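Decaprenyl diphosphate synthase (Rhodobacter capsulatus, PDB 3MZV) probably catalyses the magnesium-dependent extension of farnesyl diphosphate with isopentenyl diphosphate into a long all-trans-polyprenyl diphosphate, the precursor of isoprenoid quinone side chains. Local coordinates at residues A19-A24 with A64-G69; P58-A63 with A182-A187; H92-D97 with T107-W112; D170-V175 with K244-V249. All blocks are in the same frame, centred on the assembly; numbering follows the deposited sequence.

Interaction 1: residues A19-A24 with A64-G69; sequences AEDMAA and AARLVG
Arg66 reaches from the C-terminal end of helix 56-67 to Asp21 on helix 19-32, and this pair alone makes the contact. From CB the arginine first lies beside its own backbone N, then kinks at CG (chi2 -74°) before running out extended. The bend lays the aliphatic part alongside the carboxylate, with Arg66 CG 3.6 Å and CD 3.7 Å from Asp21 OD2. At NE the contact turns polar: Arg66 NE donates to Asp21 OD2 over 2.7 Å. Beyond CZ, Arg66 NH2 donates to Asp21 OD1 at 2.9 Å with a nearly straight N-H...O angle of 167°. The grip is thus bidentate and side-on: each nitrogen bonds one carboxylate oxygen on that oxygen's syn lone pair. Carboxylate and guanidinium are only 16° from coplanar, and the two bonds together hold both flat groups against rotation. The aspartate is buried, so pairing with the arginine is likely to offset the cost of placing its charge there. Arg66 itself belongs to the Schellman motif that ends helix 56-67: Gly69, at C-prime, bonds through its N to Arg66 O, and Tyr70 N to Ala65 O. His75 of helix 74-96 adds a weak hydrogen bond to Asp21 OD2 and packs on Arg66, while Leu317 also touches the arginine; the bridge therefore sits where helices 19-32, 56-67, 74-96 and 316-328 come together.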
loop_
_atom_site.group_PDB
_atom_site.type_symbol
_atom_site.label_atom_id
_atom_site.label_comp_id
_atom_site.label_asym_id
_atom_site.label_seq_id
_atom_site.Cartn_x
_atom_site.Cartn_y
_atom_site.Cartn_z
ATOM N N ALA B 19 -29.481 2.183 -2.351
ATOM C CA ALA B 19 -29.419 3.007 -1.120
ATOM C C ALA B 19 -29.128 2.202 0.104
ATOM O O ALA B 19 -28.235 2.525 0.923
ATOM C CB ALA B 19 -30.759 3.794 -0.933
ATOM N N GLU B 20 -29.864 1.114 0.245
ATOM C CA GLU B 20 -29.727 0.298 1.428
ATOM C C GLU B 20 -28.371 -0.385 1.509
ATOM O O GLU B 20 -27.766 -0.439 2.580
ATOM C CB GLU B 20 -30.824 -0.721 1.445
ATOM C CG GLU B 20 -30.687 -1.718 2.499
ATOM C CD GLU B 20 -31.999 -2.356 2.852
ATOM O OE1 GLU B 20 -32.997 -2.145 2.133
ATOM O OE2 GLU B 20 -32.025 -3.049 3.880
ATOM N N ASP B 21 -27.906 -0.931 0.377
ATOM C CA ASP B 21 -26.600 -1.577 0.336
ATOM C C ASP B 21 -25.481 -0.557 0.562
ATOM O O ASP B 21 -24.474 -0.865 1.188
ATOM C CB ASP B 21 -26.425 -2.261 -1.046
ATOM C CG ASP B 21 -27.160 -3.628 -1.132
ATOM O OD1 ASP B 21 -27.605 -4.169 -0.105
ATOM O OD2 ASP B 21 -27.280 -4.173 -2.233
ATOM N N MET B 22 -25.655 0.641 0.019
ATOM C CA MET B 22 -24.594 1.663 0.075
ATOM C C MET B 22 -24.494 2.168 1.525
ATOM O O MET B 22 -23.406 2.543 1.969
ATOM C CB MET B 22 -24.849 2.821 -0.900
ATOM C CG MET B 22 -24.233 2.631 -2.325
ATOM S SD MET B 22 -22.430 2.331 -2.402
ATOM C CE MET B 22 -21.842 3.459 -1.152
ATOM N N ALA B 23 -25.625 2.146 2.249
ATOM C CA ALA B 23 -25.636 2.441 3.685
ATOM C C ALA B 23 -24.789 1.401 4.422
ATOM O O ALA B 23 -23.970 1.750 5.302
ATOM C CB ALA B 23 -27.050 2.448 4.223
ATOM N N ALA B 24 -24.975 0.127 4.075
ATOM C CA ALA B 24 -24.204 -0.923 4.698
ATOM C C ALA B 24 -22.716 -0.796 4.316
ATOM O O ALA B 24 -21.836 -1.099 5.115
ATOM C CB ALA B 24 -24.790 -2.307 4.311
ATOM N N ALA B 64 -23.592 -5.136 -9.793
ATOM C CA ALA B 64 -23.242 -6.405 -10.446
ATOM C C ALA B 64 -23.725 -7.626 -9.619
ATOM O O ALA B 64 -24.328 -8.549 -10.190
ATOM C CB ALA B 64 -21.721 -6.509 -10.724
ATOM N N ALA B 65 -23.504 -7.604 -8.313
ATOM C CA ALA B 65 -23.914 -8.701 -7.461
ATOM C C ALA B 65 -25.457 -8.840 -7.470
ATOM O O ALA B 65 -25.978 -9.925 -7.696
ATOM C CB ALA B 65 -23.372 -8.511 -6.006
ATOM N N ARG B 66 -26.167 -7.727 -7.286
ATOM C CA ARG B 66 -27.645 -7.731 -7.239
ATOM C C ARG B 66 -28.217 -8.059 -8.627
ATOM O O ARG B 66 -29.238 -8.735 -8.729
ATOM C CB ARG B 66 -28.201 -6.370 -6.763
ATOM C CG ARG B 66 -27.910 -6.013 -5.309
ATOM C CD ARG B 66 -28.759 -6.808 -4.375
ATOM N NE ARG B 66 -28.641 -6.376 -2.980
ATOM C CZ ARG B 66 -29.341 -6.907 -1.970
ATOM N NH1 ARG B 66 -30.247 -7.850 -2.208
ATOM N NH2 ARG B 66 -29.160 -6.484 -0.721
ATOM N N LEU B 67 -27.557 -7.616 -9.684
ATOM C CA LEU B 67 -27.989 -7.942 -11.028
ATOM C C LEU B 67 -27.998 -9.460 -11.334
ATOM O O LEU B 67 -28.823 -9.929 -12.117
ATOM C CB LEU B 67 -27.132 -7.197 -12.080
ATOM C CG LEU B 67 -27.309 -7.495 -13.564
ATOM C CD1 LEU B 67 -28.802 -7.371 -13.946
ATOM C CD2 LEU B 67 -26.463 -6.528 -14.396
ATOM N N VAL B 68 -27.056 -10.208 -10.779
ATOM C CA VAL B 68 -27.041 -11.655 -11.004
ATOM C C VAL B 68 -27.830 -12.410 -9.909
ATOM O O VAL B 68 -27.737 -13.645 -9.785
ATOM C CB VAL B 68 -25.596 -12.180 -11.180
ATOM C CG1 VAL B 68 -24.922 -11.535 -12.384
ATOM C CG2 VAL B 68 -24.786 -12.009 -9.887
ATOM N N GLY B 69 -28.577 -11.676 -9.086
ATOM C CA GLY B 69 -29.486 -12.262 -8.097
ATOM C C GLY B 69 -28.946 -12.562 -6.703
ATOM O O GLY B 69 -29.534 -13.358 -5.984
#

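Interaction 2: residues P58-A63 with A182-A187; sequences PMLTLA and ALFSAA
Leu60 and Phe184 slant across one another between two helices that run almost the same way, and beside them Thr61 leans on the backbone of Ala187. Leu60 puts one branch forward: its CD1 comes to 3.7 Å from Phe184 CD2, touching the ring near the CG end of that side. The root of the same leucine faces the small Ala187, with Leu60 CB 4.2 Å from Ala187 CB. Because alanine is so short, the backbones close up here, and the CA atoms of Thr61 and Ala187 are 4.8 Å apart. The axes of the two short segments approach to 8.6 Å, with a crossing angle of -24°. This is helix-on-helix packing in the all-alpha isoprenoid synthase fold, joining helix 56-67 to the long helix 169-194. Leu60 also packs on Tyr208 and Leu212 of helix 199-224, and the Phe184 ring meets that of Phe216 on the same helix. Thr61 OG1, turned to the side of its own backbone N, donates to Ala187 O at 2.8 Å. The hydroxyl stands 38° above the carbonyl plane, with a C=O...O angle of 106°, so it approaches the carbonyl from the flank. A valine in place of Thr61 would probably leave Ala187 O without this donor and press a methyl against it. The same oxygen also receives a CA-H...O contact from Thr61 CA at 3.3 Å.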
loop_
_atom_site.group_PDB
_atom_site.type_symbol
_atom_site.label_atom_id
_atom_site.label_comp_id
_atom_site.label_asym_id
_atom_site.label_seq_id
_atom_site.Cartn_x
_atom_site.Cartn_y
_atom_site.Cartn_z
ATOM N N PRO B 58 -17.779 1.522 -5.770
ATOM C CA PRO B 58 -18.527 0.562 -4.975
ATOM C C PRO B 58 -19.923 0.266 -5.521
ATOM O O PRO B 58 -20.398 -0.860 -5.373
ATOM C CB PRO B 58 -18.609 1.234 -3.606
ATOM C CG PRO B 58 -18.386 2.703 -3.892
ATOM C CD PRO B 58 -17.362 2.666 -4.945
ATOM N N MET B 59 -20.577 1.260 -6.153
ATOM C CA MET B 59 -21.882 0.988 -6.764
ATOM C C MET B 59 -21.819 -0.081 -7.817
ATOM O O MET B 59 -22.788 -0.825 -8.009
ATOM C CB MET B 59 -22.517 2.238 -7.408
ATOM C CG MET B 59 -22.808 3.291 -6.453
ATOM S SD MET B 59 -24.003 4.533 -7.136
ATOM C CE MET B 59 -24.539 4.950 -5.513
ATOM N N LEU B 60 -20.723 -0.115 -8.540
ATOM C CA LEU B 60 -20.562 -1.071 -9.626
ATOM C C LEU B 60 -20.550 -2.491 -9.060
ATOM O O LEU B 60 -21.106 -3.410 -9.676
ATOM C CB LEU B 60 -19.287 -0.804 -10.422
ATOM C CG LEU B 60 -19.369 0.308 -11.503
ATOM C CD1 LEU B 60 -18.053 0.398 -12.266
ATOM C CD2 LEU B 60 -20.466 0.056 -12.479
ATOM N N THR B 61 -19.895 -2.670 -7.902
ATOM C CA THR B 61 -19.853 -3.996 -7.281
ATOM C C THR B 61 -21.219 -4.414 -6.791
ATOM O O THR B 61 -21.677 -5.527 -7.069
ATOM C CB THR B 61 -18.874 -4.003 -6.119
ATOM O OG1 THR B 61 -17.571 -3.816 -6.632
ATOM C CG2 THR B 61 -18.952 -5.332 -5.276
ATOM N N LEU B 62 -21.881 -3.524 -6.039
ATOM C CA LEU B 62 -23.234 -3.794 -5.548
ATOM C C LEU B 62 -24.202 -4.108 -6.701
ATOM O O LEU B 62 -24.957 -5.057 -6.618
ATOM C CB LEU B 62 -23.775 -2.588 -4.796
ATOM C CG LEU B 62 -22.998 -2.173 -3.542
ATOM C CD1 LEU B 62 -23.641 -0.872 -3.004
ATOM C CD2 LEU B 62 -22.959 -3.294 -2.511
ATOM N N ALA B 63 -24.196 -3.267 -7.741
ATOM C CA ALA B 63 -25.083 -3.448 -8.882
ATOM C C ALA B 63 -24.846 -4.799 -9.589
ATOM O O ALA B 63 -25.820 -5.517 -9.939
ATOM C CB ALA B 63 -24.978 -2.250 -9.895
ATOM N N ALA B 182 -8.822 -0.912 -14.486
ATOM C CA ALA B 182 -8.604 -2.170 -13.773
ATOM C C ALA B 182 -9.456 -2.264 -12.534
ATOM O O ALA B 182 -9.945 -3.334 -12.239
ATOM C CB ALA B 182 -7.135 -2.374 -13.433
ATOM N N LEU B 183 -9.652 -1.162 -11.819
ATOM C CA LEU B 183 -10.489 -1.205 -10.641
ATOM C C LEU B 183 -11.958 -1.252 -10.961
ATOM O O LEU B 183 -12.735 -1.868 -10.214
ATOM C CB LEU B 183 -10.162 -0.082 -9.654
ATOM C CG LEU B 183 -10.731 -0.117 -8.233
ATOM C CD1 LEU B 183 -10.345 -1.436 -7.517
ATOM C CD2 LEU B 183 -10.305 1.162 -7.428
ATOM N N PHE B 184 -12.376 -0.583 -12.042
ATOM C CA PHE B 184 -13.785 -0.671 -12.490
ATOM C C PHE B 184 -14.109 -2.106 -12.917
ATOM O O PHE B 184 -15.134 -2.641 -12.548
ATOM C CB PHE B 184 -14.053 0.201 -13.746
ATOM C CG PHE B 184 -14.323 1.630 -13.487
ATOM C CD1 PHE B 184 -13.420 2.424 -12.840
ATOM C CD2 PHE B 184 -15.422 2.237 -14.067
ATOM C CE1 PHE B 184 -13.655 3.795 -12.681
ATOM C CE2 PHE B 184 -15.637 3.592 -13.926
ATOM C CZ PHE B 184 -14.771 4.359 -13.198
ATOM N N SER B 185 -13.245 -2.719 -13.719
ATOM C CA SER B 185 -13.451 -4.090 -14.153
ATOM C C SER B 185 -13.404 -5.113 -12.999
ATOM O O SER B 185 -14.225 -6.046 -12.970
ATOM C CB SER B 185 -12.489 -4.524 -15.269
ATOM O OG SER B 185 -11.108 -4.417 -14.961
ATOM N N ALA B 186 -12.455 -4.944 -12.091
ATOM C CA ALA B 186 -12.415 -5.763 -10.857
ATOM C C ALA B 186 -13.715 -5.620 -10.076
ATOM O O ALA B 186 -14.281 -6.630 -9.577
ATOM C CB ALA B 186 -11.165 -5.373 -9.937
ATOM N N ALA B 187 -14.193 -4.384 -9.919
ATOM C CA ALA B 187 -15.400 -4.102 -9.137
ATOM C C ALA B 187 -16.603 -4.883 -9.647
ATOM O O ALA B 187 -17.331 -5.490 -8.846
ATOM C CB ALA B 187 -15.744 -2.574 -9.080
#

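Interaction 3: residues H92-D97 with T107-W112; sequences HDDVVD and TANLLW
Asp94 meets the second segment at both ends of its side chain. Its CB lies 3.2 Å from Asn109 OD1, while its carboxylate slants past Thr107, with Asp94 OD2 3.8 Å from the methyl CG2. The carboxylate gets its strongest polar partner elsewhere: OD2 forms a salt bridge with Arg102, in the short hairpin that links the two segments. Thr107, for its part, caps helix 108-111: its OG1 accepts from Leu110 N at 3.2 Å, and the same hydroxyl is hydrogen-bonded to Ser99 O. The backbone of Asp94 faces the amide of Asn109, where Asp94 O and Asn109 ND2 are 3.4 Å apart but at too poor an angle to bond; ND2 donates instead to Ser99 O. With its CG wedged between backbone N and carbonyl carbon (chi1 48°), Asn109 holds the amide over this turn of the helix. Were Asn109 an alanine, Ser99 O would probably lose its amide donor and a gap would open beside Asp94 CB. Val95 follows, its CG2 at 4.2 Å from Asn109 CB, and it also packs on Val118 of the second subunit. Past Val96 the long helix 74-96 ends, and Asp97 OD1 bonds to Ser99 OG in the turn. Asp93, Asp94 and Asp97 spell DDVVD, the first aspartate-rich DDxxD motif of trans-prenyltransferases, which in relatives binds the allylic diphosphate through magnesium; the hairpin and the capped helix 108-111 fold back against the Asp94 and Val95 side of the motif.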
loop_
_atom_site.group_PDB
_atom_site.type_symbol
_atom_site.label_atom_id
_atom_site.label_comp_id
_atom_site.label_asym_id
_atom_site.label_seq_id
_atom_site.Cartn_x
_atom_site.Cartn_y
_atom_site.Cartn_z
ATOM N N HIS B 92 -2.111 8.079 -2.119
ATOM C CA HIS B 92 -0.756 7.847 -2.668
ATOM C C HIS B 92 -0.461 8.647 -3.970
ATOM O O HIS B 92 0.647 9.140 -4.133
ATOM C CB HIS B 92 -0.527 6.315 -2.867
ATOM C CG HIS B 92 -0.325 5.575 -1.583
ATOM N ND1 HIS B 92 0.184 4.293 -1.521
ATOM C CD2 HIS B 92 -0.525 5.956 -0.301
ATOM C CE1 HIS B 92 0.283 3.921 -0.260
ATOM N NE2 HIS B 92 -0.137 4.913 0.504
ATOM N N ASP B 93 -1.440 8.834 -4.834
ATOM C CA ASP B 93 -1.280 9.642 -6.064
ATOM C C ASP B 93 -0.940 11.092 -5.700
ATOM O O ASP B 93 -0.225 11.744 -6.449
ATOM C CB ASP B 93 -2.559 9.557 -6.969
ATOM C CG ASP B 93 -2.299 9.886 -8.491
ATOM O OD1 ASP B 93 -1.177 9.775 -9.063
ATOM O OD2 ASP B 93 -3.290 10.261 -9.161
ATOM N N ASP B 94 -1.405 11.572 -4.541
ATOM C CA ASP B 94 -1.183 12.957 -4.100
ATOM C C ASP B 94 0.176 13.169 -3.434
ATOM O O ASP B 94 0.710 14.274 -3.459
ATOM C CB ASP B 94 -2.257 13.397 -3.086
ATOM C CG ASP B 94 -3.620 13.694 -3.732
ATOM O OD1 ASP B 94 -3.709 13.831 -4.964
ATOM O OD2 ASP B 94 -4.611 13.811 -2.977
ATOM N N VAL B 95 0.718 12.146 -2.786
ATOM C CA VAL B 95 2.108 12.198 -2.362
ATOM C C VAL B 95 2.991 12.223 -3.610
ATOM O O VAL B 95 3.843 13.108 -3.754
ATOM C CB VAL B 95 2.466 11.021 -1.434
ATOM C CG1 VAL B 95 3.968 10.996 -1.135
ATOM C CG2 VAL B 95 1.680 11.155 -0.122
ATOM N N VAL B 96 2.730 11.293 -4.529
ATOM C CA VAL B 96 3.521 11.104 -5.763
ATOM C C VAL B 96 3.717 12.417 -6.586
ATOM O O VAL B 96 4.866 12.831 -6.827
ATOM C CB VAL B 96 2.932 9.919 -6.609
ATOM C CG1 VAL B 96 3.433 9.904 -8.037
ATOM C CG2 VAL B 96 3.266 8.586 -5.921
ATOM N N ASP B 97 2.633 13.078 -7.007
ATOM C CA ASP B 97 2.780 14.416 -7.663
ATOM C C ASP B 97 2.715 15.625 -6.681
ATOM O O ASP B 97 2.646 16.791 -7.106
ATOM C CB ASP B 97 1.841 14.577 -8.890
ATOM C CG ASP B 97 0.374 14.371 -8.568
ATOM O OD1 ASP B 97 -0.076 14.824 -7.504
ATOM O OD2 ASP B 97 -0.345 13.761 -9.393
ATOM N N THR B 107 -5.193 18.843 0.380
ATOM C CA THR B 107 -4.887 17.413 0.363
ATOM C C THR B 107 -4.440 16.967 1.730
ATOM O O THR B 107 -3.997 17.797 2.538
ATOM C CB THR B 107 -3.745 17.090 -0.623
ATOM O OG1 THR B 107 -2.567 17.830 -0.254
ATOM C CG2 THR B 107 -4.153 17.421 -2.044
ATOM N N ALA B 108 -4.528 15.653 1.975
ATOM C CA ALA B 108 -4.107 15.085 3.240
ATOM C C ALA B 108 -2.631 15.384 3.470
ATOM O O ALA B 108 -2.246 15.763 4.573
ATOM C CB ALA B 108 -4.362 13.573 3.281
ATOM N N ASN B 109 -1.813 15.218 2.429
ATOM C CA ASN B 109 -0.346 15.434 2.553
ATOM C C ASN B 109 0.061 16.883 2.839
ATOM O O ASN B 109 1.046 17.110 3.543
ATOM C CB ASN B 109 0.434 14.900 1.333
ATOM C CG ASN B 109 -0.161 15.334 0.020
ATOM O OD1 ASN B 109 -1.217 14.835 -0.383
ATOM N ND2 ASN B 109 0.519 16.261 -0.675
ATOM N N LEU B 110 -0.695 17.835 2.287
ATOM C CA LEU B 110 -0.550 19.267 2.612
ATOM C C LEU B 110 -0.993 19.545 4.057
ATOM O O LEU B 110 -0.216 20.043 4.891
ATOM C CB LEU B 110 -1.369 20.112 1.630
ATOM N N LEU B 111 -2.238 19.182 4.356
ATOM C CA LEU B 111 -2.819 19.375 5.691
ATOM C C LEU B 111 -1.975 18.718 6.802
ATOM O O LEU B 111 -1.832 19.273 7.903
ATOM C CB LEU B 111 -4.258 18.831 5.705
ATOM C CG LEU B 111 -5.429 19.728 6.120
ATOM C CD1 LEU B 111 -5.286 21.178 5.654
ATOM C CD2 LEU B 111 -6.699 19.129 5.543
ATOM N N TRP B 112 -1.415 17.536 6.515
ATOM C CA TRP B 112 -0.572 16.823 7.483
ATOM C C TRP B 112 0.878 16.740 6.968
ATOM O O TRP B 112 1.634 17.707 7.098
ATOM C CB TRP B 112 -1.151 15.429 7.779
ATOM C CG TRP B 112 -2.418 15.443 8.579
ATOM C CD1 TRP B 112 -2.527 15.501 9.933
ATOM C CD2 TRP B 112 -3.755 15.392 8.069
ATOM N NE1 TRP B 112 -3.848 15.484 10.307
ATOM C CE2 TRP B 112 -4.626 15.427 9.181
ATOM C CE3 TRP B 112 -4.303 15.329 6.783
ATOM C CZ2 TRP B 112 -6.024 15.396 9.045
ATOM C CZ3 TRP B 112 -5.693 15.296 6.641
ATOM C CH2 TRP B 112 -6.536 15.328 7.772
#

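Interaction 4: residues D170-V175 with K244-V249; sequences DIYLRV and KLTMPV
Tyr172, in helix 169-194, faces the extended backbone of residues 244-246 just before it turns into helix 247-254, and the nearest CA atoms, those of Tyr172 and Thr246, are 6.4 Å apart. The tyrosine ring does nearly all the touching. With CG anti to the backbone N (chi1 166°), it swings out so that one face lies under the Thr246-Met247 peptide bond. Met247 N stands 3.5 Å above the ring plane, over its centre, and Thr246 C lies 4.0 Å above the plane, nearer the rim. Leu245 O comes in obliquely, 3.6 Å from Tyr172 CD1. Helix 247-254 thus begins on the ring, with Thr246 at its N-cap position although its side chain makes no capping bond. In the all-alpha isoprenoid synthase fold this joins helix 169-194 to the start of helix 247-254, and the phenol OH of Tyr172 is hydrogen-bonded to Asp221, part of the second aspartate-rich DDLLD motif on helix 199-224. Thr246 CB lies 3.8 Å from Tyr172 CE1, and Thr246 also packs on Asp221. The Met247 side chain crosses the tyrosine at about a right angle, with Met247 CB 3.6 Å from Tyr172 CE2. A bend at its chi3 (-96°) folds the terminal methyl back, bringing CE to 4.1 Å from the same CE2. Beyond the methionine, Thr294 and Ala297 of helix 290-308 provide further packing.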
loop_
_atom_site.group_PDB
_atom_site.type_symbol
_atom_site.label_atom_id
_atom_site.label_comp_id
_atom_site.label_asym_id
_atom_site.label_seq_id
_atom_site.Cartn_x
_atom_site.Cartn_y
_atom_site.Cartn_z
ATOM N N ASP B 170 -1.257 2.803 -27.893
ATOM C CA ASP B 170 -1.273 1.513 -27.212
ATOM C C ASP B 170 -0.739 1.666 -25.789
ATOM O O ASP B 170 -1.346 1.169 -24.843
ATOM C CB ASP B 170 -0.449 0.469 -27.998
ATOM C CG ASP B 170 -1.188 -0.055 -29.285
ATOM O OD1 ASP B 170 -2.327 0.382 -29.597
ATOM O OD2 ASP B 170 -0.610 -0.888 -30.013
ATOM N N ILE B 171 0.353 2.415 -25.622
ATOM C CA ILE B 171 0.905 2.672 -24.283
ATOM C C ILE B 171 -0.057 3.452 -23.440
ATOM O O ILE B 171 -0.245 3.143 -22.247
ATOM C CB ILE B 171 2.304 3.340 -24.352
ATOM C CG1 ILE B 171 3.273 2.328 -24.948
ATOM C CG2 ILE B 171 2.770 3.861 -22.964
ATOM C CD1 ILE B 171 4.634 2.869 -25.385
ATOM N N TYR B 172 -0.685 4.472 -24.044
ATOM C CA TYR B 172 -1.651 5.280 -23.335
ATOM C C TYR B 172 -2.809 4.418 -22.828
ATOM O O TYR B 172 -3.254 4.622 -21.703
ATOM C CB TYR B 172 -2.161 6.440 -24.205
ATOM C CG TYR B 172 -3.411 7.150 -23.688
ATOM C CD1 TYR B 172 -3.339 8.029 -22.650
ATOM C CD2 TYR B 172 -4.659 6.904 -24.259
ATOM C CE1 TYR B 172 -4.452 8.671 -22.175
ATOM C CE2 TYR B 172 -5.816 7.575 -23.799
ATOM C CZ TYR B 172 -5.704 8.429 -22.750
ATOM O OH TYR B 172 -6.837 9.100 -22.252
ATOM N N LEU B 173 -3.315 3.524 -23.681
ATOM C CA LEU B 173 -4.411 2.621 -23.313
ATOM C C LEU B 173 -3.990 1.711 -22.133
ATOM O O LEU B 173 -4.757 1.472 -21.233
ATOM C CB LEU B 173 -4.853 1.772 -24.500
ATOM C CG LEU B 173 -5.966 0.796 -24.129
ATOM C CD1 LEU B 173 -7.212 1.562 -23.566
ATOM C CD2 LEU B 173 -6.353 -0.083 -25.322
ATOM N N ARG B 174 -2.753 1.263 -22.140
ATOM C CA ARG B 174 -2.212 0.469 -21.041
ATOM C C ARG B 174 -2.171 1.267 -19.740
ATOM O O ARG B 174 -2.500 0.738 -18.684
ATOM C CB ARG B 174 -0.829 -0.026 -21.444
ATOM C CG ARG B 174 -0.180 -1.073 -20.549
ATOM C CD ARG B 174 0.559 -2.111 -21.449
ATOM N NE ARG B 174 1.072 -1.537 -22.707
ATOM C CZ ARG B 174 1.289 -2.219 -23.842
ATOM N NH1 ARG B 174 1.767 -1.586 -24.919
ATOM N NH2 ARG B 174 1.046 -3.525 -23.921
ATOM N N VAL B 175 -1.790 2.540 -19.809
ATOM C CA VAL B 175 -1.732 3.382 -18.637
ATOM C C VAL B 175 -3.121 3.575 -18.083
ATOM O O VAL B 175 -3.340 3.458 -16.870
ATOM C CB VAL B 175 -1.139 4.772 -18.935
ATOM C CG1 VAL B 175 -1.510 5.773 -17.839
ATOM C CG2 VAL B 175 0.394 4.666 -19.187
ATOM N N LYS B 244 2.070 15.040 -19.301
ATOM C CA LYS B 244 1.545 13.698 -19.542
ATOM C C LYS B 244 1.249 13.475 -21.017
ATOM O O LYS B 244 0.794 14.374 -21.702
ATOM C CB LYS B 244 0.282 13.420 -18.693
ATOM C CG LYS B 244 0.588 13.285 -17.212
ATOM C CD LYS B 244 -0.671 13.059 -16.355
ATOM C CE LYS B 244 -0.253 12.952 -14.855
ATOM N NZ LYS B 244 -1.431 12.713 -13.953
ATOM N N LEU B 245 1.541 12.273 -21.509
ATOM C CA LEU B 245 1.196 11.904 -22.882
ATOM C C LEU B 245 -0.178 11.232 -22.857
ATOM O O LEU B 245 -0.281 10.012 -22.591
ATOM C CB LEU B 245 2.252 10.997 -23.509
ATOM C CG LEU B 245 3.396 11.771 -24.179
ATOM C CD1 LEU B 245 2.840 12.546 -25.422
ATOM C CD2 LEU B 245 4.100 12.729 -23.208
ATOM N N THR B 246 -1.221 12.062 -23.057
ATOM C CA THR B 246 -2.600 11.574 -23.169
ATOM C C THR B 246 -3.052 11.630 -24.618
ATOM O O THR B 246 -2.443 12.338 -25.423
ATOM C CB THR B 246 -3.543 12.387 -22.242
ATOM O OG1 THR B 246 -3.582 13.760 -22.609
ATOM C CG2 THR B 246 -3.102 12.257 -20.741
ATOM N N MET B 247 -4.146 10.947 -24.925
ATOM C CA MET B 247 -4.621 10.805 -26.297
ATOM C C MET B 247 -4.577 12.098 -27.155
ATOM O O MET B 247 -4.078 12.042 -28.272
ATOM C CB MET B 247 -6.014 10.153 -26.345
ATOM C CG MET B 247 -6.418 9.671 -27.663
ATOM S SD MET B 247 -8.025 8.702 -27.696
ATOM C CE MET B 247 -7.302 7.023 -27.613
ATOM N N PRO B 248 -5.109 13.235 -26.659
ATOM C CA PRO B 248 -5.192 14.412 -27.551
ATOM C C PRO B 248 -3.790 14.927 -27.906
ATOM O O PRO B 248 -3.567 15.475 -28.973
ATOM C CB PRO B 248 -5.928 15.450 -26.715
ATOM C CG PRO B 248 -6.320 14.758 -25.474
ATOM C CD PRO B 248 -5.819 13.451 -25.389
ATOM N N VAL B 249 -2.832 14.739 -26.997
ATOM C CA VAL B 249 -1.443 15.088 -27.302
ATOM C C VAL B 249 -0.822 14.092 -28.218
ATOM O O VAL B 249 -0.219 14.469 -29.203
ATOM C CB VAL B 249 -0.575 15.216 -26.042
ATOM C CG1 VAL B 249 0.904 15.582 -26.400
ATOM C CG2 VAL B 249 -1.188 16.224 -25.074
#

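Overall arrangement
Interactions 1 and 2 share helix 56-67; their centres are 11 Å apart and they touch, Met22 and Asp21 packing on Leu62. Interactions 2 and 4 share helix 169-194 and lie on opposite sides of the chain's centre, 23 Å apart by centres; their segments alternate along the chain. Interaction 3, formed within the stretch of chain between the halves of interaction 2, stands 24 Å from interaction 4 by centres, though the nearest atoms are about 5 Å apart. Interaction 1 closes before interactions 3 and 4 open. Helices 56-67 and 169-194 thus carry contacts from interaction 1 through 2 to 4, which adjoins the second aspartate-rich motif, while interaction 3 holds the first, on helix 74-96, beside the subunit interface.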